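MtVAO615 (Myceliophthora thermophila, PDB 6F73) is a secreted flavoprotein, probably an oxidase, that carries a bicovalently bound FAD and, once reduced, would react rapidly with molecular oxygen. Local coordinates at the glycan on Asn105. Residues are numbered along the deposited sequence; one frame, centred on the assembly and turned at random.

The glycan on Asn105. Residues 102-103, 105, 122, 567. With NAG (2-acetamido-2-deoxy-beta-D-glucopyranose), chain B; NAG (2-acetamido-2-deoxy-beta-D-glucopyranose), chain C.
Asn105 follows directly on the short helix 101-104 and has positive backbone angles (phi 54°, psi 43°), the left-handed helical region, so the chain turns sharply where the sugar is attached, whereas Asn102 and Phe103 keep right-handed helical angles. Asn105 opens the N-glycosylation sequon Asn-Tyr-Ser. Its CG lies anti to the backbone N (chi1 -152°), and the amide nitrogen ND2 at the tip forms the N-glycosidic bond to C1 of the chain B NAG, at 1.5 Å. From there the first sugar turns its 2-acetamido group back toward the helix.

Asn122, from a loop, grips this acetamido group. Its CG is anti to the carbonyl carbon, and its ND2 reaches the carbonyl oxygen O7 of the chain B NAG at 3.0 Å, with the acceptor close to the amide plane. The same nitrogen donates to the backbone O of Phe103 at 2.8 Å, approaching in the carbonyl plane on a lone pair. With both acceptors near its plane, the two nearly straight bonds fix the rotation of the Asn122 amide and tie the sugar to the end of the helix.

The acetamido methyl C8 sits over the rim of one face of the Phe103 ring, 4.1 Å above its plane, and also touches the carboxamide of Asn102, whose CG lies 3.9 Å from C8. The backbone O of Asn102 comes closer to C8, at 3.4 Å. The N-acetyl group is thus held by its oxygen on one side and by loose packing around its methyl on the other.

The chain C NAG, beta-1,4-linked through O4 of the first sugar to its C1, is poorly ordered. O3 of the first sugar donates a hydrogen bond to its ring oxygen O5 at 2.9 Å, which would limit rotation about the linkage. The backbone O of Ala567 lies 3.5 Å from its N2, a contact and not a hydrogen bond. The glycan runs over the protein surface from the end of helix 101-104 to the loop between strands 563-565 and 571-573, near the C-terminus.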
ATOM      1  N   ASN A 102      -2.784  11.562   9.961  1.00 36.66           N
ATOM      2  CA  ASN A 102      -4.096  12.146   9.703  1.00 36.83           C
ATOM      3  C   ASN A 102      -5.213  11.351  10.395  1.00 36.16           C
ATOM      4  O   ASN A 102      -6.089  11.936  11.035  1.00 38.31           O
ATOM      5  CB  ASN A 102      -4.357  12.258   8.203  1.00 36.68           C
ATOM      6  CG  ASN A 102      -5.500  13.199   7.882  1.00 37.66           C
ATOM      7  OD1 ASN A 102      -5.765  14.158   8.616  1.00 37.47           O
ATOM      8  ND2 ASN A 102      -6.181  12.934   6.772  1.00 37.82           N
ATOM      9  N   PHE A 103      -5.160  10.029  10.305  1.00 34.73           N
ATOM     10  CA  PHE A 103      -6.177   9.200  10.953  1.00 34.45           C
ATOM     11  C   PHE A 103      -6.004   9.061  12.471  1.00 34.34           C
ATOM     12  O   PHE A 103      -6.983   8.876  13.190  1.00 33.91           O
ATOM     13  CB  PHE A 103      -6.346   7.868  10.212  1.00 33.29           C
ATOM     14  CG  PHE A 103      -7.009   8.047   8.882  1.00 32.69           C
ATOM     15  CD1 PHE A 103      -8.391   8.137   8.797  1.00 32.61           C
ATOM     16  CD2 PHE A 103      -6.260   8.230   7.736  1.00 32.75           C
ATOM     17  CE1 PHE A 103      -9.014   8.359   7.583  1.00 32.70           C
ATOM     18  CE2 PHE A 103      -6.874   8.448   6.522  1.00 33.44           C
ATOM     19  CZ  PHE A 103      -8.253   8.516   6.442  1.00 33.13           C
ATOM     20  N   ASN A 105      -5.280  11.658  14.132  1.00 40.73           N
ATOM     21  CA  ASN A 105      -6.153  12.833  14.302  1.00 41.93           C
ATOM     22  C   ASN A 105      -6.097  13.429  15.708  1.00 43.14           C
ATOM     23  O   ASN A 105      -7.126  13.761  16.304  1.00 47.66           O
ATOM     24  CB  ASN A 105      -7.610  12.485  13.913  1.00 41.47           C
ATOM     25  CG  ASN A 105      -8.397  13.692  13.400  1.00 42.82           C
ATOM     26  OD1 ASN A 105      -7.816  14.683  12.958  1.00 41.03           O
ATOM     27  ND2 ASN A 105      -9.726  13.600  13.442  1.00 46.95           N
ATOM     28  N   ASN A 122     -10.488   7.543  16.001  1.00 37.11           N
ATOM     29  CA  ASN A 122     -10.699   6.653  14.866  1.00 35.06           C
ATOM     30  C   ASN A 122     -10.273   5.209  15.122  1.00 34.14           C
ATOM     31  O   ASN A 122     -10.597   4.334  14.327  1.00 31.52           O
ATOM     32  CB  ASN A 122      -9.947   7.180  13.639  1.00 34.97           C
ATOM     33  CG  ASN A 122     -10.544   8.458  13.089  1.00 36.16           C
ATOM     34  OD1 ASN A 122     -11.767   8.633  13.068  1.00 37.95           O
ATOM     35  ND2 ASN A 122      -9.681   9.349  12.604  1.00 36.87           N
ATOM     36  N   ALA A 567     -21.425  12.813  11.163  1.00 57.51           N
ATOM     37  CA  ALA A 567     -20.525  13.768  11.823  1.00 63.62           C
ATOM     38  C   ALA A 567     -19.778  13.188  13.033  1.00 61.90           C
ATOM     39  O   ALA A 567     -18.631  13.554  13.269  1.00 63.38           O
ATOM     40  CB  ALA A 567     -21.291  15.024  12.227  1.00 68.83           C
TER
HETATM   41  C1  NAG B   1     -10.623  14.648  12.967  1.00 40.88           C
HETATM   42  C2  NAG B   1     -11.276  13.998  11.746  1.00 49.87           C
HETATM   43  C3  NAG B   1     -12.335  14.892  11.104  1.00 51.81           C
HETATM   44  C4  NAG B   1     -13.355  15.399  12.132  1.00 36.77           C
HETATM   45  C5  NAG B   1     -12.623  15.926  13.372  1.00 51.07           C
HETATM   46  C6  NAG B   1     -13.616  16.299  14.469  1.00 54.18           C
HETATM   47  C7  NAG B   1     -10.068  12.405  10.321  1.00 43.93           C
HETATM   48  C8  NAG B   1      -9.001  12.263   9.275  1.00 35.14           C
HETATM   49  N2  NAG B   1     -10.284  13.655  10.739  1.00 47.13           N
HETATM   50  O3  NAG B   1     -12.979  14.124  10.080  1.00 54.58           O
HETATM   51  O4  NAG B   1     -14.177  16.457  11.584  1.00 59.46           O
HETATM   52  O5  NAG B   1     -11.686  14.959  13.878  1.00 51.35           O
HETATM   53  O6  NAG B   1     -12.934  16.486  15.714  1.00 59.67           O
HETATM   54  O7  NAG B   1     -10.678  11.431  10.743  1.00 39.99           O
HETATM   55  C1  NAG C   2     -15.320  16.034  10.797  1.00 56.68           C
HETATM   56  C2  NAG C   2     -16.519  16.928  11.137  1.00 66.09           C
HETATM   57  C3  NAG C   2     -17.686  16.796  10.153  1.00 73.36           C
HETATM   58  C4  NAG C   2     -17.206  16.839   8.706  1.00 90.99           C
HETATM   59  C5  NAG C   2     -16.135  15.763   8.536  1.00 59.19           C
HETATM   60  C6  NAG C   2     -15.652  15.651   7.093  1.00 91.63           C
HETATM   61  C7  NAG C   2     -16.923  17.418  13.525  1.00 70.49           C
HETATM   62  C8  NAG C   2     -17.486  16.865  14.803  1.00 50.87           C
HETATM   63  N2  NAG C   2     -17.000  16.599  12.471  1.00 71.46           N
HETATM   64  O3  NAG C   2     -18.623  17.856  10.375  1.00 94.59           O
HETATM   65  O4  NAG C   2     -18.306  16.658   7.797  1.00 60.53           O
HETATM   66  O5  NAG C   2     -15.030  16.078   9.394  1.00 72.55           O
HETATM   67  O6  NAG C   2     -14.614  14.668   7.011  1.00 58.78           O
HETATM   68  O7  NAG C   2     -16.435  18.538  13.484  1.00 57.07           O